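Urocanate hydratase (Paenibacillus sp. Soil724D2, PDB 7NED) catalyses the hydration of thiourocanate with bound NAD+ as cofactor, probably as one step in bacterial ergothioneine breakdown. Local coordinates at residues N233-Y238 / V265-R270; A291-E296 / S319-Y324. All blocks are in the same frame, centred on the assembly; numbering follows the deposited sequence.

Contact 1 of 2, residues N233-Y238 / V265-R270; sequences NASDIY and VPSGYR. With NAD (nicotinamide-adenine-dinucleotide), chain C.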
ATOM      1  N   ASN A 233     -25.642  14.952 -24.220  1.00 20.14           N
ATOM      2  CA  ASN A 233     -24.954  13.746 -23.812  1.00 24.13           C
ATOM      3  C   ASN A 233     -23.868  13.425 -24.830  1.00 25.36           C
ATOM      4  O   ASN A 233     -24.132  13.402 -26.036  1.00 20.82           O
ATOM      5  CB  ASN A 233     -25.959  12.606 -23.693  1.00 24.98           C
ATOM      6  CG  ASN A 233     -25.398  11.419 -22.978  1.00 22.96           C
ATOM      7  OD1 ASN A 233     -24.353  10.873 -23.367  1.00 23.24           O
ATOM      8  ND2 ASN A 233     -26.075  11.012 -21.914  1.00 22.73           N
ATOM      9  N   ALA A 234     -22.641  13.213 -24.346  1.00 19.28           N
ATOM     10  CA  ALA A 234     -21.541  12.894 -25.259  1.00 22.30           C
ATOM     11  C   ALA A 234     -21.832  11.662 -26.114  1.00 22.90           C
ATOM     12  O   ALA A 234     -21.359  11.575 -27.261  1.00 24.46           O
ATOM     13  CB  ALA A 234     -20.225  12.685 -24.483  1.00 19.77           C
ATOM     14  N   SER A 235     -22.575  10.684 -25.583  1.00 19.67           N
ATOM     15  CA  SER A 235     -22.810   9.488 -26.379  1.00 22.86           C
ATOM     16  C   SER A 235     -23.852   9.727 -27.465  1.00 26.89           C
ATOM     17  O   SER A 235     -24.058   8.849 -28.309  1.00 24.48           O
ATOM     18  CB  SER A 235     -23.234   8.300 -25.486  1.00 22.88           C
ATOM     19  OG  SER A 235     -24.383   8.644 -24.729  1.00 25.55           O
ATOM     20  N   ASP A 236     -24.505  10.882 -27.458  1.00 22.23           N
ATOM     21  CA  ASP A 236     -25.341  11.315 -28.571  1.00 25.08           C
ATOM     22  C   ASP A 236     -24.600  12.256 -29.511  1.00 26.04           C
ATOM     23  O   ASP A 236     -24.726  12.128 -30.734  1.00 29.58           O
ATOM     24  CB  ASP A 236     -26.601  12.031 -28.054  1.00 24.37           C
ATOM     25  CG  ASP A 236     -27.453  11.141 -27.162  1.00 24.61           C
ATOM     26  OD1 ASP A 236     -28.159  11.674 -26.272  1.00 26.73           O
ATOM     27  OD2 ASP A 236     -27.435   9.919 -27.375  1.00 26.49           O
ATOM     28  N   ILE A 237     -23.822  13.198 -28.965  1.00 25.26           N
ATOM     29  CA  ILE A 237     -23.237  14.246 -29.806  1.00 22.65           C
ATOM     30  C   ILE A 237     -22.088  13.683 -30.619  1.00 27.44           C
ATOM     31  O   ILE A 237     -21.950  13.988 -31.812  1.00 27.65           O
ATOM     32  CB  ILE A 237     -22.761  15.443 -28.967  1.00 22.16           C
ATOM     33  CG1 ILE A 237     -23.928  16.157 -28.255  1.00 21.16           C
ATOM     34  CG2 ILE A 237     -21.918  16.437 -29.859  1.00 18.49           C
ATOM     35  CD1 ILE A 237     -24.971  16.717 -29.188  1.00 25.08           C
ATOM     36  N   TYR A 238     -21.220  12.877 -29.985  1.00 21.56           N
ATOM     37  CA  TYR A 238     -20.037  12.405 -30.699  1.00 22.81           C
ATOM     38  C   TYR A 238     -20.427  11.590 -31.918  1.00 26.38           C
ATOM     39  O   TYR A 238     -19.887  11.856 -33.009  1.00 28.12           O
ATOM     40  CB  TYR A 238     -19.102  11.607 -29.794  1.00 22.95           C
ATOM     41  CG  TYR A 238     -18.261  12.406 -28.816  1.00 21.11           C
ATOM     42  CD1 TYR A 238     -16.989  11.975 -28.481  1.00 20.68           C
ATOM     43  CD2 TYR A 238     -18.743  13.577 -28.221  1.00 20.40           C
ATOM     44  CE1 TYR A 238     -16.222  12.664 -27.580  1.00 19.75           C
ATOM     45  CE2 TYR A 238     -17.979  14.274 -27.318  1.00 20.85           C
ATOM     46  CZ  TYR A 238     -16.715  13.796 -26.991  1.00 18.48           C
ATOM     47  OH  TYR A 238     -15.946  14.480 -26.078  1.00 19.18           O
ATOM     48  N   VAL A 265     -23.661   9.420 -17.413  1.00 21.09           N
ATOM     49  CA  VAL A 265     -25.098   9.432 -17.671  1.00 22.30           C
ATOM     50  C   VAL A 265     -25.354   8.739 -19.005  1.00 24.22           C
ATOM     51  O   VAL A 265     -24.855   9.213 -20.041  1.00 22.73           O
ATOM     52  CB  VAL A 265     -25.662  10.848 -17.697  1.00 25.05           C
ATOM     53  CG1 VAL A 265     -27.146  10.761 -17.955  1.00 24.20           C
ATOM     54  CG2 VAL A 265     -25.339  11.554 -16.367  1.00 18.99           C
ATOM     55  N   PRO A 266     -26.124   7.658 -19.032  1.00 22.92           N
ATOM     56  CA  PRO A 266     -26.366   6.953 -20.285  1.00 25.13           C
ATOM     57  C   PRO A 266     -27.194   7.805 -21.216  1.00 20.70           C
ATOM     58  O   PRO A 266     -27.897   8.722 -20.792  1.00 23.42           O
ATOM     59  CB  PRO A 266     -27.161   5.709 -19.854  1.00 24.59           C
ATOM     60  CG  PRO A 266     -26.972   5.593 -18.376  1.00 21.41           C
ATOM     61  CD  PRO A 266     -26.817   7.028 -17.902  1.00 22.68           C
ATOM     62  N   SER A 267     -27.118   7.472 -22.502  1.00 24.09           N
ATOM     63  CA  SER A 267     -28.012   8.105 -23.462  1.00 24.83           C
ATOM     64  C   SER A 267     -29.451   7.817 -23.062  1.00 27.70           C
ATOM     65  O   SER A 267     -29.776   6.707 -22.631  1.00 29.73           O
ATOM     66  CB  SER A 267     -27.752   7.585 -24.879  1.00 25.74           C
ATOM     67  OG  SER A 267     -28.612   8.249 -25.797  1.00 30.94           O
ATOM     68  N   GLY A 268     -30.310   8.830 -23.159  1.00 30.77           N
ATOM     69  CA  GLY A 268     -31.714   8.612 -22.911  1.00 33.31           C
ATOM     70  C   GLY A 268     -32.161   8.780 -21.482  1.00 33.76           C
ATOM     71  O   GLY A 268     -33.372   8.743 -21.225  1.00 34.42           O
ATOM     72  N   TYR A 269     -31.238   8.974 -20.550  1.00 29.67           N
ATOM     73  CA  TYR A 269     -31.555   9.286 -19.164  1.00 29.19           C
ATOM     74  C   TYR A 269     -31.505  10.787 -18.953  1.00 30.28           C
ATOM     75  O   TYR A 269     -30.666  11.477 -19.536  1.00 35.64           O
ATOM     76  CB  TYR A 269     -30.556   8.639 -18.208  1.00 25.61           C
ATOM     77  CG  TYR A 269     -30.635   7.152 -18.043  1.00 29.01           C
ATOM     78  CD1 TYR A 269     -30.911   6.589 -16.801  1.00 26.40           C
ATOM     79  CD2 TYR A 269     -30.339   6.302 -19.099  1.00 26.04           C
ATOM     80  CE1 TYR A 269     -30.938   5.218 -16.628  1.00 28.25           C
ATOM     81  CE2 TYR A 269     -30.361   4.932 -18.933  1.00 26.83           C
ATOM     82  CZ  TYR A 269     -30.660   4.391 -17.687  1.00 29.28           C
ATOM     83  OH  TYR A 269     -30.685   3.012 -17.525  1.00 28.80           O
ATOM     84  N   ARG A 270     -32.392  11.301 -18.114  1.00 33.11           N
ATOM     85  CA  ARG A 270     -32.288  12.677 -17.651  1.00 33.23           C
ATOM     86  C   ARG A 270     -31.580  12.688 -16.301  1.00 35.62           C
ATOM     87  O   ARG A 270     -31.727  11.755 -15.499  1.00 31.60           O
ATOM     88  CB  ARG A 270     -33.669  13.338 -17.556  1.00 39.63           C
ATOM     89  CG  ARG A 270     -34.274  13.713 -18.909  1.00 42.80           C
ATOM     90  CD  ARG A 270     -35.229  14.909 -18.770  1.00 50.05           C
ATOM     91  NE  ARG A 270     -35.956  14.847 -17.501  1.00 52.07           N
ATOM     92  CZ  ARG A 270     -36.332  15.907 -16.789  1.00 52.60           C
ATOM     93  NH1 ARG A 270     -36.078  17.135 -17.232  1.00 46.91           N
ATOM     94  NH2 ARG A 270     -36.977  15.734 -15.639  1.00 58.39           N
TER
HETATM   95  PA  NAD C 702     -17.387  15.137 -11.976  1.00 17.81           P
HETATM   96  O1A NAD C 702     -18.238  13.887 -11.768  1.00 19.66           O
HETATM   97  O2A NAD C 702     -17.397  16.342 -11.126  1.00 21.25           O
HETATM   98  O5B NAD C 702     -18.015  15.742 -13.430  1.00 20.62           O
HETATM   99  C5B NAD C 702     -18.274  14.787 -14.378  1.00 17.30           C
HETATM  100  C4B NAD C 702     -19.133  15.568 -15.477  1.00 18.90           C
HETATM  101  O4B NAD C 702     -19.537  14.744 -16.534  0.89 17.75           O
HETATM  102  C3B NAD C 702     -20.412  16.002 -14.690  1.00 20.33           C
HETATM  103  O3B NAD C 702     -20.645  17.336 -14.879  1.00 22.07           O
HETATM  104  C2B NAD C 702     -21.526  15.138 -15.359  1.00 20.75           C
HETATM  105  O2B NAD C 702     -22.719  15.816 -15.515  1.00 21.27           O
HETATM  106  C1B NAD C 702     -20.933  15.019 -16.760  0.93 16.27           C
HETATM  107  N9A NAD C 702     -21.396  13.857 -17.520  1.00 17.75           N
HETATM  108  C8A NAD C 702     -21.659  12.562 -17.087  1.00 20.48           C
HETATM  109  N7A NAD C 702     -22.064  11.768 -18.048  1.00 19.39           N
HETATM  110  C5A NAD C 702     -22.045  12.563 -19.186  1.00 18.68           C
HETATM  111  C6A NAD C 702     -22.379  12.310 -20.535  1.00 20.42           C
HETATM  112  N6A NAD C 702     -22.786  11.087 -20.945  0.94 20.45           N
HETATM  113  N1A NAD C 702     -22.266  13.304 -21.461  0.98 21.10           N
HETATM  114  C2A NAD C 702     -21.882  14.515 -20.985  1.00 19.42           C
HETATM  115  N3A NAD C 702     -21.538  14.901 -19.746  1.00 19.51           N
HETATM  116  C4A NAD C 702     -21.638  13.886 -18.861  0.77 18.71           C
HETATM  117  O3  NAD C 702     -16.031  14.450 -12.359  0.87 15.44           O
HETATM  118  PN  NAD C 702     -14.689  15.310 -12.412  1.00 17.80           P
HETATM  119  O1N NAD C 702     -13.968  15.689 -11.152  1.00 18.36           O
HETATM  120  O2N NAD C 702     -14.829  16.293 -13.555  1.00 15.49           O
HETATM  121  O5D NAD C 702     -13.544  14.212 -13.084  1.00 16.71           O
HETATM  122  C5D NAD C 702     -13.951  13.667 -14.351  0.84 17.74           C
HETATM  123  C4D NAD C 702     -12.962  12.611 -14.760  1.00 16.46           C
HETATM  124  O4D NAD C 702     -11.632  13.080 -14.639  1.00 21.77           O
HETATM  125  C3D NAD C 702     -13.119  11.497 -13.599  0.82 18.41           C
HETATM  126  O3D NAD C 702     -13.102  10.182 -14.143  1.00 18.47           O
HETATM  127  C2D NAD C 702     -11.836  11.701 -12.711  1.00 18.79           C
HETATM  128  O2D NAD C 702     -11.288  10.562 -12.185  0.80 19.00           O
HETATM  129  C1D NAD C 702     -10.982  12.020 -13.979  1.00 24.78           C
HETATM  130  N1N NAD C 702      -9.571  12.381 -13.782  1.00 28.54           N
HETATM  131  C2N NAD C 702      -8.834  11.285 -13.376  0.05 24.90           C
HETATM  132  C3N NAD C 702      -7.463  11.375 -13.196  0.44 27.97           C
HETATM  133  C7N NAD C 702      -6.752  10.115 -12.682  0.54 27.19           C
HETATM  134  O7N NAD C 702      -5.565   9.863 -12.883  0.70 27.64           O
HETATM  135  N7N NAD C 702      -7.490   9.255 -11.886  0.79 27.62           N
HETATM  136  C4N NAD C 702      -6.871  12.616 -13.469  0.58 29.33           C
HETATM  137  C5N NAD C 702      -7.654  13.689 -13.894  1.00 27.13           C
HETATM  138  C6N NAD C 702      -9.042  13.558 -14.073  1.00 29.25           C
HETATM  139  O   HOH W   1     -28.801  12.084 -21.405  1.00 24.01           O
HETATM  140  O   HOH W   2     -29.696  11.438 -24.050  1.00 26.59           O

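Contact 2 of 2, residues A291-E296 / S319-Y324; sequences ASIAVE and SQAKEY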
ATOM      1  N   ALA A 291     -22.839   0.801 -22.070  1.00 26.22           N
ATOM      2  CA  ALA A 291     -23.162   0.780 -23.491  1.00 25.42           C
ATOM      3  C   ALA A 291     -22.984   2.160 -24.115  1.00 24.29           C
ATOM      4  O   ALA A 291     -22.520   2.275 -25.262  1.00 26.31           O
ATOM      5  CB  ALA A 291     -24.590   0.282 -23.698  1.00 23.81           C
ATOM      6  N   SER A 292     -23.385   3.219 -23.396  1.00 22.63           N
ATOM      7  CA  SER A 292     -23.246   4.576 -23.947  1.00 26.73           C
ATOM      8  C   SER A 292     -21.776   4.984 -24.045  1.00 23.84           C
ATOM      9  O   SER A 292     -21.368   5.627 -25.013  1.00 23.58           O
ATOM     10  CB  SER A 292     -24.019   5.587 -23.106  1.00 25.63           C
ATOM     11  OG  SER A 292     -25.422   5.480 -23.279  1.00 25.33           O
ATOM     12  N   ILE A 293     -20.958   4.610 -23.055  1.00 22.67           N
ATOM     13  CA  ILE A 293     -19.524   4.854 -23.176  1.00 21.67           C
ATOM     14  C   ILE A 293     -18.965   4.136 -24.393  1.00 21.65           C
ATOM     15  O   ILE A 293     -18.138   4.686 -25.128  1.00 22.21           O
ATOM     16  CB  ILE A 293     -18.803   4.430 -21.887  1.00 19.35           C
ATOM     17  CG1 ILE A 293     -19.064   5.460 -20.771  1.00 18.90           C
ATOM     18  CG2 ILE A 293     -17.329   4.176 -22.177  1.00 19.79           C
ATOM     19  CD1 ILE A 293     -18.622   4.939 -19.393  1.00 24.66           C
ATOM     20  N   ALA A 294     -19.395   2.889 -24.625  1.00 21.67           N
ATOM     21  CA  ALA A 294     -18.932   2.165 -25.804  1.00 22.74           C
ATOM     22  C   ALA A 294     -19.272   2.920 -27.100  1.00 24.11           C
ATOM     23  O   ALA A 294     -18.437   3.030 -28.011  1.00 26.99           O
ATOM     24  CB  ALA A 294     -19.544   0.756 -25.806  1.00 25.13           C
ATOM     25  N   VAL A 295     -20.490   3.448 -27.199  1.00 24.58           N
ATOM     26  CA  VAL A 295     -20.876   4.247 -28.365  1.00 29.43           C
ATOM     27  C   VAL A 295     -19.979   5.476 -28.511  1.00 25.98           C
ATOM     28  O   VAL A 295     -19.551   5.838 -29.620  1.00 26.93           O
ATOM     29  CB  VAL A 295     -22.353   4.663 -28.255  1.00 26.15           C
ATOM     30  CG1 VAL A 295     -22.656   5.725 -29.280  1.00 27.42           C
ATOM     31  CG2 VAL A 295     -23.256   3.457 -28.434  1.00 30.99           C
ATOM     32  N   GLU A 296     -19.736   6.170 -27.405  1.00 23.11           N
ATOM     33  CA  GLU A 296     -18.900   7.355 -27.462  1.00 26.81           C
ATOM     34  C   GLU A 296     -17.495   7.011 -27.937  1.00 24.11           C
ATOM     35  O   GLU A 296     -16.938   7.708 -28.791  1.00 25.80           O
ATOM     36  CB  GLU A 296     -18.857   8.057 -26.097  1.00 24.24           C
ATOM     37  CG  GLU A 296     -18.011   9.324 -26.158  1.00 19.50           C
ATOM     38  CD  GLU A 296     -17.911  10.079 -24.840  1.00 26.08           C
ATOM     39  OE1 GLU A 296     -18.593   9.725 -23.823  1.00 23.63           O
ATOM     40  OE2 GLU A 296     -17.131  11.042 -24.844  1.00 20.56           O
ATOM     41  N   SER A 319     -10.877   1.686 -20.779  1.00 17.85           N
ATOM     42  CA  SER A 319     -11.128   0.472 -20.016  1.00 24.14           C
ATOM     43  C   SER A 319     -12.610   0.137 -20.011  1.00 24.37           C
ATOM     44  O   SER A 319     -12.989  -1.008 -20.268  1.00 24.99           O
ATOM     45  CB  SER A 319     -10.601   0.616 -18.581  1.00 21.54           C
ATOM     46  OG  SER A 319      -9.239   1.014 -18.579  1.00 28.79           O
ATOM     47  N   GLN A 320     -13.463   1.126 -19.713  1.00 21.92           N
ATOM     48  CA  GLN A 320     -14.903   0.873 -19.717  1.00 20.97           C
ATOM     49  C   GLN A 320     -15.358   0.443 -21.106  1.00 27.84           C
ATOM     50  O   GLN A 320     -16.020  -0.589 -21.265  1.00 27.69           O
ATOM     51  CB  GLN A 320     -15.672   2.108 -19.252  1.00 23.89           C
ATOM     52  CG  GLN A 320     -15.354   2.558 -17.839  1.00 24.51           C
ATOM     53  CD  GLN A 320     -16.046   1.711 -16.787  1.00 28.69           C
ATOM     54  OE1 GLN A 320     -16.298   0.517 -17.001  1.00 27.60           O
ATOM     55  NE2 GLN A 320     -16.359   2.317 -15.645  1.00 22.33           N
ATOM     56  N   ALA A 321     -14.964   1.198 -22.132  1.00 26.52           N
ATOM     57  CA  ALA A 321     -15.380   0.862 -23.491  1.00 25.45           C
ATOM     58  C   ALA A 321     -14.992  -0.570 -23.859  1.00 26.10           C
ATOM     59  O   ALA A 321     -15.776  -1.287 -24.482  1.00 26.50           O
ATOM     60  CB  ALA A 321     -14.775   1.852 -24.491  1.00 22.09           C
ATOM     61  N   LYS A 322     -13.779  -0.999 -23.506  1.00 26.48           N
ATOM     62  CA  LYS A 322     -13.367  -2.359 -23.839  1.00 28.64           C
ATOM     63  C   LYS A 322     -14.268  -3.379 -23.161  1.00 31.11           C
ATOM     64  O   LYS A 322     -14.745  -4.321 -23.806  1.00 31.30           O
ATOM     65  CB  LYS A 322     -11.909  -2.606 -23.453  1.00 27.85           C
ATOM     66  CG  LYS A 322     -11.412  -3.977 -23.955  1.00 27.39           C
ATOM     67  CD  LYS A 322      -9.934  -4.148 -23.708  1.00 33.05           C
ATOM     68  CE  LYS A 322      -9.496  -5.591 -23.997  1.00 40.55           C
ATOM     69  NZ  LYS A 322      -9.145  -5.716 -25.440  1.00 44.28           N
ATOM     70  N   GLU A 323     -14.511  -3.201 -21.853  1.00 28.21           N
ATOM     71  CA  GLU A 323     -15.419  -4.065 -21.104  1.00 26.97           C
ATOM     72  C   GLU A 323     -16.785  -4.172 -21.773  1.00 32.70           C
ATOM     73  O   GLU A 323     -17.455  -5.206 -21.678  1.00 28.09           O
ATOM     74  CB  GLU A 323     -15.570  -3.523 -19.679  1.00 25.94           C
ATOM     75  CG  GLU A 323     -16.646  -4.200 -18.837  1.00 30.68           C
ATOM     76  CD  GLU A 323     -16.274  -5.612 -18.448  1.00 41.98           C
ATOM     77  OE1 GLU A 323     -15.080  -5.983 -18.617  1.00 35.50           O
ATOM     78  OE2 GLU A 323     -17.186  -6.341 -17.973  1.00 46.98           O
ATOM     79  N   TYR A 324     -17.239  -3.113 -22.431  1.00 24.89           N
ATOM     80  CA  TYR A 324     -18.548  -3.157 -23.066  1.00 28.27           C
ATOM     81  C   TYR A 324     -18.444  -3.370 -24.564  1.00 29.89           C
ATOM     82  O   TYR A 324     -19.346  -2.986 -25.309  1.00 24.95           O
ATOM     83  CB  TYR A 324     -19.356  -1.905 -22.727  1.00 25.27           C
ATOM     84  CG  TYR A 324     -19.905  -2.002 -21.322  1.00 26.67           C
ATOM     85  CD1 TYR A 324     -21.242  -2.337 -21.095  1.00 27.44           C
ATOM     86  CD2 TYR A 324     -19.073  -1.829 -20.223  1.00 27.92           C
ATOM     87  CE1 TYR A 324     -21.743  -2.450 -19.799  1.00 28.01           C
ATOM     88  CE2 TYR A 324     -19.555  -1.957 -18.917  1.00 26.96           C
ATOM     89  CZ  TYR A 324     -20.890  -2.264 -18.711  1.00 30.95           C
ATOM     90  OH  TYR A 324     -21.375  -2.381 -17.419  1.00 27.76           O
TER

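Contact 1 of 2, residues N233-Y238 / V265-R270
Ser267 OG donates to the syn lone pair of Asp236 OD2 (2.6 Å), and Asn233 ND2 to Val265 O (2.9 Å). Asn233 is the N-cap of helix 234-243 and, with residues 265-270, frames the adenine of NAD in the Rossmann-like domain. Its CG stands anti to the backbone N (chi1 -167°), and the turn about chi2 (-56°) brings ND2 to Val265 O. Val265 O lies close to the amide plane, whereas ND2 approaches from above the Val265 carbonyl plane. OD1 accepts Ser235 N on an in-plane lone pair (the capping bond, 2.8 Å), Ser235 OG from above that plane, and NAD N6A at 2.9 Å. An alanine here would probably leave N6A without this acceptor, Ser235 N without its capping acceptor and the loop without the ND2 bond. Backbone groups also read the adenine: Ala234 N donates to N1A, Val265 N to N7A, and Val265 O takes a weak bond from N6A. One water links Asn233 ND2 to Tyr269 O, another Asp236 OD1 to Gly268 N. Packing is slight, with Ser235 OG 3.5 Å from Ser267 CB; inside the type II turn, Pro266 CG sits 3.4 Å above the Tyr269 ring plane, toward its rim.

Contact 2 of 2, residues A291-E296 / S319-Y324
Ile293 and Ala294 meet Gln320, Ala321 and Tyr324 in a partly buried, apolar helix-to-helix contact, where helix 282-305 passes the C-terminal turns of helix 317-323 in the Rossmann-like domain. The two segment axes come within 8.1 Å and make an angle of 107°. Small residues permit this closeness: Ala294 and Ala321 have the nearest pair of CA atoms, 4.4 Å apart. Beside them, Ile293 presents its CG2 branch, set anti to the backbone N, to the second helix. CG2 rests 3.8 Å from Ala321 N and 3.9 Å from Gln320 CB, while Ile293 CD1 comes to the same Gln320 CB, so both branches of the isoleucine touch one methylene. The Ile293 and Gln320 side chains cross obliquely.

In the chain the two helices flank strand 309-312 of the parallel sheet, giving a helix-strand-helix unit of the Rossmann-like fold whose helices pack directly on one another. Gln320 joins the contact mainly through its CB. Its chain bends at chi2 (-78°), and the amide end leads away from helix 282-305, with NE2 hydrogen-bonded to Ala257 O.

Tyr324, the first residue to leave helical geometry, closes the other end. Its CB lies 4.1 Å from Ala294 CB, and its carbonyl O is 3.8 Å from the same methyl. The ring, with CG anti to the carbonyl carbon (chi1 -77°), reaches back to Ala291, and Ala291 N is 3.7 Å from Tyr324 CD1. Gln320 O lies in the ring plane at its edge, and the same oxygen accepts from Tyr324 N. Around the contact, Leu260 touches both Gln320 and Tyr324, and Ile293 also packs on Tyr264 and Ile317.

In the fold
Both contacts belong to the Rossmann-like domain, with centres 13 Å apart, and helix 282-305 connects them. Contact 1 is mostly buried, joins a helix start to a loop, and works by hydrogen bonds, water bridges and ligand recognition; Asp236 lies exposed at its margin. Contact 2 is only partly buried and joins two helices through methyl and methylene packing, with Ala291 exposed. Ser292 and Glu296 of helix 282-305 take no part in contact 2 and meet contact 1 instead: Ser292 OG probably hydrogen-bonds to Ser267 N at 2.7 Å, and Glu296 packs against Ala234 and Tyr238. NAD is bound directly by contact 1, while the Ile293 side chain in contact 2 stays about 7 Å from it.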